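Local coordinates for HAD family phosphatase (Pseudomonas syringae pv. tomato, PDB 2ODA), which belongs to a Pseudomonas-specific subfamily of the haloacid dehalogenase (HAD) superfamily of phosphatases and related enzymes, and probably has a novel biochemical function, at residues Gly135-Leu140 against Thr161-Ser166; Asn43-Leu48 against Ala71-Trp76. All blocks are in the same frame, centred on the assembly; numbering follows the deposited sequence.

Interaction 1. Residues Gly135-Leu140 against Thr161-Ser166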
ATOM      1  N   GLY B 135      18.099 -13.836  11.628  1.00  6.31           N
ATOM      2  CA  GLY B 135      16.758 -13.519  12.135  1.00  6.01           C
ATOM      3  C   GLY B 135      16.307 -14.423  13.268  1.00  6.28           C
ATOM      4  O   GLY B 135      17.043 -15.336  13.655  1.00  6.72           O
ATOM      5  N   PRO B 136      15.069 -14.218  13.776  1.00  6.41           N
ATOM      6  CA  PRO B 136      14.580 -14.986  14.935  1.00  7.00           C
ATOM      7  C   PRO B 136      14.389 -16.496  14.717  1.00  7.41           C
ATOM      8  O   PRO B 136      14.403 -17.260  15.687  1.00  8.48           O
ATOM      9  CB  PRO B 136      13.235 -14.291  15.286  1.00  7.36           C
ATOM     10  CG  PRO B 136      12.768 -13.712  13.993  1.00  6.52           C
ATOM     11  CD  PRO B 136      14.060 -13.260  13.286  1.00  5.90           C
ATOM     12  N   LEU B 137      14.218 -16.943  13.471  1.00  7.41           N
ATOM     13  CA  LEU B 137      14.080 -18.379  13.188  1.00  6.97           C
ATOM     14  C   LEU B 137      15.392 -19.110  13.442  1.00  7.60           C
ATOM     15  O   LEU B 137      15.403 -20.314  13.729  1.00  8.58           O
ATOM     16  CB  LEU B 137      13.649 -18.626  11.752  1.00  6.46           C
ATOM     17  CG  LEU B 137      12.224 -18.203  11.426  1.00  7.62           C
ATOM     18  CD1 LEU B 137      12.018 -18.195   9.914  1.00  8.52           C
ATOM     19  CD2 LEU B 137      11.241 -19.145  12.102  1.00  6.27           C
ATOM     20  N   CYS B 138      16.491 -18.381  13.325  1.00  6.88           N
ATOM     21  CA  CYS B 138      17.787 -18.880  13.785  1.00  7.51           C
ATOM     22  C   CYS B 138      18.002 -18.508  15.266  1.00  7.21           C
ATOM     23  O   CYS B 138      18.294 -19.373  16.085  1.00  8.51           O
ATOM     24  CB  CYS B 138      18.907 -18.342  12.879  1.00  7.35           C
ATOM     25  SG  CYS B 138      18.665 -18.778  11.116  1.00  9.67           S
ATOM     26  N   GLY B 139      17.871 -17.228  15.597  1.00  6.77           N
ATOM     27  CA  GLY B 139      17.835 -16.783  16.982  1.00  7.09           C
ATOM     28  C   GLY B 139      19.117 -17.042  17.766  1.00  8.05           C
ATOM     29  O   GLY B 139      19.074 -17.212  18.982  1.00  8.92           O
ATOM     30  N   LEU B 140      20.259 -17.092  17.081  1.00  7.65           N
ATOM     31  CA  LEU B 140      21.513 -17.312  17.785  1.00  7.35           C
ATOM     32  C   LEU B 140      22.412 -16.081  17.705  1.00  7.14           C
ATOM     33  O   LEU B 140      22.538 -15.448  16.637  1.00  6.23           O
ATOM     34  CB  LEU B 140      22.234 -18.548  17.244  1.00  8.23           C
ATOM     35  CG  LEU B 140      21.539 -19.911  17.369  1.00  8.63           C
ATOM     36  CD1 LEU B 140      22.461 -20.971  16.776  1.00  9.97           C
ATOM     37  CD2 LEU B 140      21.267 -20.206  18.818  1.00  8.06           C
ATOM     38  N   THR B 161      15.138 -20.705   5.448  1.00  8.29           N
ATOM     39  CA  THR B 161      14.862 -20.437   4.026  1.00  7.82           C
ATOM     40  C   THR B 161      13.531 -21.062   3.589  1.00  8.07           C
ATOM     41  O   THR B 161      12.690 -20.403   2.952  1.00  7.58           O
ATOM     42  CB  THR B 161      16.057 -20.893   3.106  1.00  7.47           C
ATOM     43  OG1 THR B 161      17.231 -20.134   3.429  1.00  6.46           O
ATOM     44  CG2 THR B 161      15.727 -20.680   1.630  1.00  7.71           C
ATOM     45  N   LEU B 162      13.306 -22.318   3.957  1.00  8.00           N
ATOM     46  CA  LEU B 162      12.038 -22.939   3.617  1.00  8.19           C
ATOM     47  C   LEU B 162      10.804 -22.300   4.275  1.00  7.92           C
ATOM     48  O   LEU B 162       9.793 -22.126   3.622  1.00  6.77           O
ATOM     49  CB  LEU B 162      12.086 -24.460   3.811  1.00  8.80           C
ATOM     50  CG  LEU B 162      13.056 -25.176   2.854  1.00 11.31           C
ATOM     51  CD1 LEU B 162      12.933 -26.684   3.086  1.00 14.25           C
ATOM     52  CD2 LEU B 162      12.765 -24.839   1.393  1.00 13.63           C
ATOM     53  N   LYS B 163      10.895 -21.974   5.561  1.00  8.24           N
ATOM     54  CA  LYS B 163       9.849 -21.249   6.283  1.00  8.16           C
ATOM     55  C   LYS B 163       9.556 -19.888   5.659  1.00  7.97           C
ATOM     56  O   LYS B 163       8.397 -19.509   5.490  1.00  7.18           O
ATOM     57  CB  LYS B 163      10.240 -21.113   7.765  1.00  8.76           C
ATOM     58  CG  LYS B 163      10.106 -22.480   8.497  1.00 10.87           C
ATOM     59  CD  LYS B 163      10.683 -22.407   9.897  1.00 15.58           C
ATOM     60  CE  LYS B 163      10.778 -23.796  10.554  1.00 16.69           C
ATOM     61  NZ  LYS B 163      11.375 -23.636  11.911  1.00 18.67           N
ATOM     62  N   LEU B 164      10.601 -19.161   5.280  1.00  6.88           N
ATOM     63  CA  LEU B 164      10.366 -17.860   4.660  1.00  6.70           C
ATOM     64  C   LEU B 164       9.714 -18.011   3.286  1.00  6.24           C
ATOM     65  O   LEU B 164       8.792 -17.290   2.985  1.00  5.92           O
ATOM     66  CB  LEU B 164      11.640 -17.010   4.629  1.00  7.83           C
ATOM     67  CG  LEU B 164      12.198 -16.623   6.020  1.00  7.88           C
ATOM     68  CD1 LEU B 164      13.410 -15.748   5.925  1.00 11.80           C
ATOM     69  CD2 LEU B 164      11.112 -15.970   6.913  1.00 10.08           C
ATOM     70  N   TYR B 165      10.139 -18.980   2.481  1.00  6.50           N
ATOM     71  CA  TYR B 165       9.466 -19.191   1.182  1.00  6.69           C
ATOM     72  C   TYR B 165       8.005 -19.630   1.379  1.00  7.50           C
ATOM     73  O   TYR B 165       7.120 -19.232   0.604  1.00  6.69           O
ATOM     74  CB  TYR B 165      10.217 -20.200   0.318  1.00  6.96           C
ATOM     75  CG  TYR B 165      11.392 -19.603  -0.415  1.00  7.44           C
ATOM     76  CD1 TYR B 165      11.233 -18.444  -1.192  1.00  4.43           C
ATOM     77  CD2 TYR B 165      12.659 -20.204  -0.356  1.00  6.53           C
ATOM     78  CE1 TYR B 165      12.277 -17.890  -1.859  1.00  6.92           C
ATOM     79  CE2 TYR B 165      13.736 -19.644  -1.031  1.00  8.76           C
ATOM     80  CZ  TYR B 165      13.526 -18.499  -1.801  1.00  6.28           C
ATOM     81  OH  TYR B 165      14.566 -17.937  -2.499  1.00  8.46           O
ATOM     82  N   SER B 166       7.759 -20.426   2.427  1.00  7.68           N
ATOM     83  CA  SER B 166       6.404 -20.872   2.742  1.00  9.60           C
ATOM     84  C   SER B 166       5.464 -19.716   3.044  1.00  9.45           C
ATOM     85  O   SER B 166       4.284 -19.779   2.701  1.00  9.12           O
ATOM     86  CB  SER B 166       6.393 -21.844   3.920  1.00 10.08           C
ATOM     87  OG  SER B 166       6.969 -23.073   3.495  1.00 15.65           O
TER
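The turn that presents Leu137 to Lys163 and Leu164 is closed on one polar atom, Gly135 O. Gly139 N donates to Gly135 O at 2.8 Å, and Cys138 N adds a weak bond to Gly135 O at 3.1 Å. The turn follows strand 127-131 of the Rossmann-like HAD core. Its partner is the late part of helix 150-167, which leads on to strand 171-173. The contact itself is apolar, with no hydrogen bond across it. Leu137 points from the turn toward the helix and works with both of its branches. Pro115, from helix 115-123, also touches this leucine. Leu164 and Leu137 run past each other in opposite senses. Leu164 is buried and also packs on Leu118 and Val172, so this side of the contact faces the core. The other side is at the surface. There Lys163 meets the leucine with its methylenes. Its CG stands anti to the carbonyl carbon (chi1 -73°), and the chain beyond is extended, which carries CD up to the second methyl of Leu137. Leu137 CD1 lies 3.8 Å from Leu164 CD2 and 4.0 Å from Lys163 CB, while Leu137 CD2 lies 4.0 Å from Lys163 CD.

Interaction 2. Residues Asn43-Leu48 against Ala71-Trp76; sequences NALKAL and APVNDW
Leu45 meets both Val73 and Trp76, dividing its two methyl groups between them. The aliphatic contact is that of Leu45 CD1 with Val73 CG1, at 3.9 Å. The two side chains meet at a slant. The aromatic contacts all involve the benzo end of the Trp76 indole. Leu45 CD2 approaches CZ2 of Trp76 at 3.9 Å, in the ring plane, so the methyl meets the edge of the indole. Leu45 CB also lies 4.0 Å from Trp76 CZ2. Leu48 reaches the neighbouring ring corner obliquely, its CB 4.2 Å from Trp76 CH2. Trp76 points toward the helix from its CB on, and its CG sits between its own backbone N and carbonyl carbon (chi1 69°). Helix 41-51 belongs to the beta-alpha-beta crossover from strand 9-12 to strand 55-58 of the HAD core. The segment 71-76 leads into strand 78-79. On the sheet side, Leu48 rests on Leu9 and Phe11. Arg49, one residue further along the helix, touches Trp76 as well. No hydrogen bond crosses between the helix and the loop. Locally, Leu48 N donates to Ala44 O at 3.1 Å in the helix, and Trp76 N donates to Val73 O at 3.2 Å in the loop.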
ATOM      1  N   ASN B  43      28.962  -3.203   3.582  1.00  7.74           N
ATOM      2  CA  ASN B  43      29.102  -3.292   2.132  1.00  7.39           C
ATOM      3  C   ASN B  43      27.772  -2.903   1.437  1.00  7.37           C
ATOM      4  O   ASN B  43      27.740  -1.995   0.582  1.00  6.54           O
ATOM      5  CB  ASN B  43      29.550  -4.734   1.786  1.00  7.64           C
ATOM      6  CG  ASN B  43      29.953  -4.922   0.331  1.00 10.33           C
ATOM      7  OD1 ASN B  43      29.264  -4.475  -0.572  1.00 11.02           O
ATOM      8  ND2 ASN B  43      31.066  -5.630   0.105  1.00 10.08           N
ATOM      9  N   ALA B  44      26.678  -3.581   1.806  1.00  6.55           N
ATOM     10  CA  ALA B  44      25.370  -3.267   1.197  1.00  6.50           C
ATOM     11  C   ALA B  44      24.981  -1.802   1.425  1.00  5.92           C
ATOM     12  O   ALA B  44      24.495  -1.125   0.507  1.00  6.55           O
ATOM     13  CB  ALA B  44      24.269  -4.202   1.749  1.00  5.43           C
ATOM     14  N   LEU B  45      25.165  -1.316   2.654  1.00  5.62           N
ATOM     15  CA  LEU B  45      24.694   0.024   3.016  1.00  5.89           C
ATOM     16  C   LEU B  45      25.533   1.143   2.399  1.00  6.54           C
ATOM     17  O   LEU B  45      24.999   2.213   2.124  1.00  7.46           O
ATOM     18  CB  LEU B  45      24.594   0.193   4.523  1.00  6.92           C
ATOM     19  CG  LEU B  45      23.579  -0.728   5.218  1.00  6.38           C
ATOM     20  CD1 LEU B  45      23.644  -0.444   6.713  1.00  8.57           C
ATOM     21  CD2 LEU B  45      22.155  -0.540   4.669  1.00  7.35           C
ATOM     22  N   LYS B  46      26.823   0.903   2.165  1.00  7.08           N
ATOM     23  CA  LYS B  46      27.625   1.898   1.426  1.00  7.37           C
ATOM     24  C   LYS B  46      27.078   2.114   0.032  1.00  8.17           C
ATOM     25  O   LYS B  46      26.879   3.266  -0.349  1.00  8.97           O
ATOM     26  CB  LYS B  46      29.112   1.557   1.355  1.00  7.42           C
ATOM     27  CG  LYS B  46      29.836   2.538   0.417  1.00  7.06           C
ATOM     28  CD  LYS B  46      31.348   2.488   0.555  1.00 11.22           C
ATOM     29  CE  LYS B  46      31.961   3.459  -0.495  1.00 11.88           C
ATOM     30  NZ  LYS B  46      31.698   4.871  -0.140  1.00 11.60           N
ATOM     31  N   ALA B  47      26.812   1.021  -0.698  1.00  8.63           N
ATOM     32  CA  ALA B  47      26.276   1.091  -2.062  1.00  9.78           C
ATOM     33  C   ALA B  47      24.964   1.850  -2.071  1.00 10.19           C
ATOM     34  O   ALA B  47      24.773   2.768  -2.891  1.00 10.13           O
ATOM     35  CB  ALA B  47      26.088  -0.301  -2.641  1.00 10.88           C
ATOM     36  N   LEU B  48      24.086   1.525  -1.120  1.00  9.43           N
ATOM     37  CA  LEU B  48      22.765   2.156  -1.066  1.00  9.44           C
ATOM     38  C   LEU B  48      22.839   3.631  -0.695  1.00 10.38           C
ATOM     39  O   LEU B  48      22.180   4.483  -1.317  1.00 10.15           O
ATOM     40  CB  LEU B  48      21.841   1.410  -0.090  1.00  8.67           C
ATOM     41  CG  LEU B  48      21.490  -0.019  -0.471  1.00  7.73           C
ATOM     42  CD1 LEU B  48      20.700  -0.682   0.698  1.00  6.83           C
ATOM     43  CD2 LEU B  48      20.711  -0.060  -1.803  1.00  6.91           C
ATOM     44  N   ALA B  71      21.859   3.282  16.142  1.00  8.08           N
ATOM     45  CA  ALA B  71      23.109   4.067  16.121  1.00  8.57           C
ATOM     46  C   ALA B  71      23.953   3.930  14.836  1.00  8.99           C
ATOM     47  O   ALA B  71      24.333   4.961  14.261  1.00  9.26           O
ATOM     48  CB  ALA B  71      23.952   3.822  17.382  1.00  8.46           C
ATOM     49  N   PRO B  72      24.250   2.687  14.372  1.00  8.91           N
ATOM     50  CA  PRO B  72      25.072   2.600  13.166  1.00  9.24           C
ATOM     51  C   PRO B  72      24.423   2.994  11.824  1.00  9.51           C
ATOM     52  O   PRO B  72      25.127   3.022  10.818  1.00  9.46           O
ATOM     53  CB  PRO B  72      25.494   1.121  13.142  1.00  9.65           C
ATOM     54  CG  PRO B  72      24.338   0.422  13.773  1.00  9.35           C
ATOM     55  CD  PRO B  72      23.978   1.339  14.919  1.00  8.46           C
ATOM     56  N   VAL B  73      23.124   3.308  11.812  1.00  9.56           N
ATOM     57  CA  VAL B  73      22.434   3.717  10.576  1.00  9.22           C
ATOM     58  C   VAL B  73      21.754   5.087  10.661  1.00 10.29           C
ATOM     59  O   VAL B  73      21.272   5.606   9.652  1.00 10.62           O
ATOM     60  CB  VAL B  73      21.375   2.669  10.078  1.00  9.67           C
ATOM     61  CG1 VAL B  73      22.019   1.313   9.731  1.00  7.75           C
ATOM     62  CG2 VAL B  73      20.187   2.515  11.067  1.00  8.50           C
ATOM     63  N   ASN B  74      21.695   5.690  11.843  1.00 11.19           N
ATOM     64  CA  ASN B  74      20.910   6.920  11.969  1.00 13.24           C
ATOM     65  C   ASN B  74      21.537   8.174  11.338  1.00 14.55           C
ATOM     66  O   ASN B  74      20.922   9.230  11.361  1.00 14.91           O
ATOM     67  CB  ASN B  74      20.445   7.185  13.419  1.00 13.48           C
ATOM     68  CG  ASN B  74      21.593   7.472  14.373  1.00 13.23           C
ATOM     69  OD1 ASN B  74      22.610   8.059  13.999  1.00 13.70           O
ATOM     70  ND2 ASN B  74      21.421   7.072  15.630  1.00 11.48           N
ATOM     71  N   ASP B  75      22.760   8.055  10.824  1.00 16.53           N
ATOM     72  CA  ASP B  75      23.403   9.138  10.072  1.00 17.89           C
ATOM     73  C   ASP B  75      22.553   9.470   8.819  1.00 17.68           C
ATOM     74  O   ASP B  75      22.533  10.612   8.372  1.00 18.66           O
ATOM     75  CB  ASP B  75      24.831   8.733   9.620  1.00 18.86           C
ATOM     76  CG  ASP B  75      25.896   8.821  10.739  1.00 22.62           C
ATOM     77  OD1 ASP B  75      25.900   9.775  11.544  1.00 26.82           O
ATOM     78  OD2 ASP B  75      26.779   7.925  10.792  1.00 27.89           O
ATOM     79  N   TRP B  76      21.843   8.478   8.258  1.00 16.15           N
ATOM     80  CA  TRP B  76      21.231   8.653   6.941  1.00 14.66           C
ATOM     81  C   TRP B  76      19.920   7.901   6.741  1.00 14.76           C
ATOM     82  O   TRP B  76      19.135   8.225   5.843  1.00 13.71           O
ATOM     83  CB  TRP B  76      22.236   8.245   5.864  1.00 14.23           C
ATOM     84  CG  TRP B  76      22.512   6.762   5.851  1.00 12.09           C
ATOM     85  CD1 TRP B  76      23.299   6.050   6.729  1.00 11.32           C
ATOM     86  CD2 TRP B  76      21.975   5.814   4.930  1.00 12.35           C
ATOM     87  NE1 TRP B  76      23.281   4.710   6.400  1.00 12.44           N
ATOM     88  CE2 TRP B  76      22.483   4.542   5.292  1.00 12.81           C
ATOM     89  CE3 TRP B  76      21.109   5.911   3.823  1.00  9.26           C
ATOM     90  CZ2 TRP B  76      22.161   3.381   4.576  1.00 12.94           C
ATOM     91  CZ3 TRP B  76      20.794   4.753   3.114  1.00 11.31           C
ATOM     92  CH2 TRP B  76      21.324   3.508   3.495  1.00 11.39           C
TER

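How the interactions relate
Both contacts join a loop to a helix packed around one parallel sheet, but they share neither segment nor helix. Their centres are 24 Å apart, on opposite sides of the chain's centre, and no atoms touch between them. Interaction 2 is the more buried: three of its four touching residues are buried and none is exposed. Interaction 1 is partly buried and ends at the surface on a lysine. Both are apolar across the contact. Interaction 2 adds an aromatic ring to its aliphatic groups, whereas interaction 1 uses the methylenes of a charged chain. The loop of interaction 2 leads into strand 78-79, while its helix rests on the central strand 9-12; interaction 1 lies beside strand 171-173.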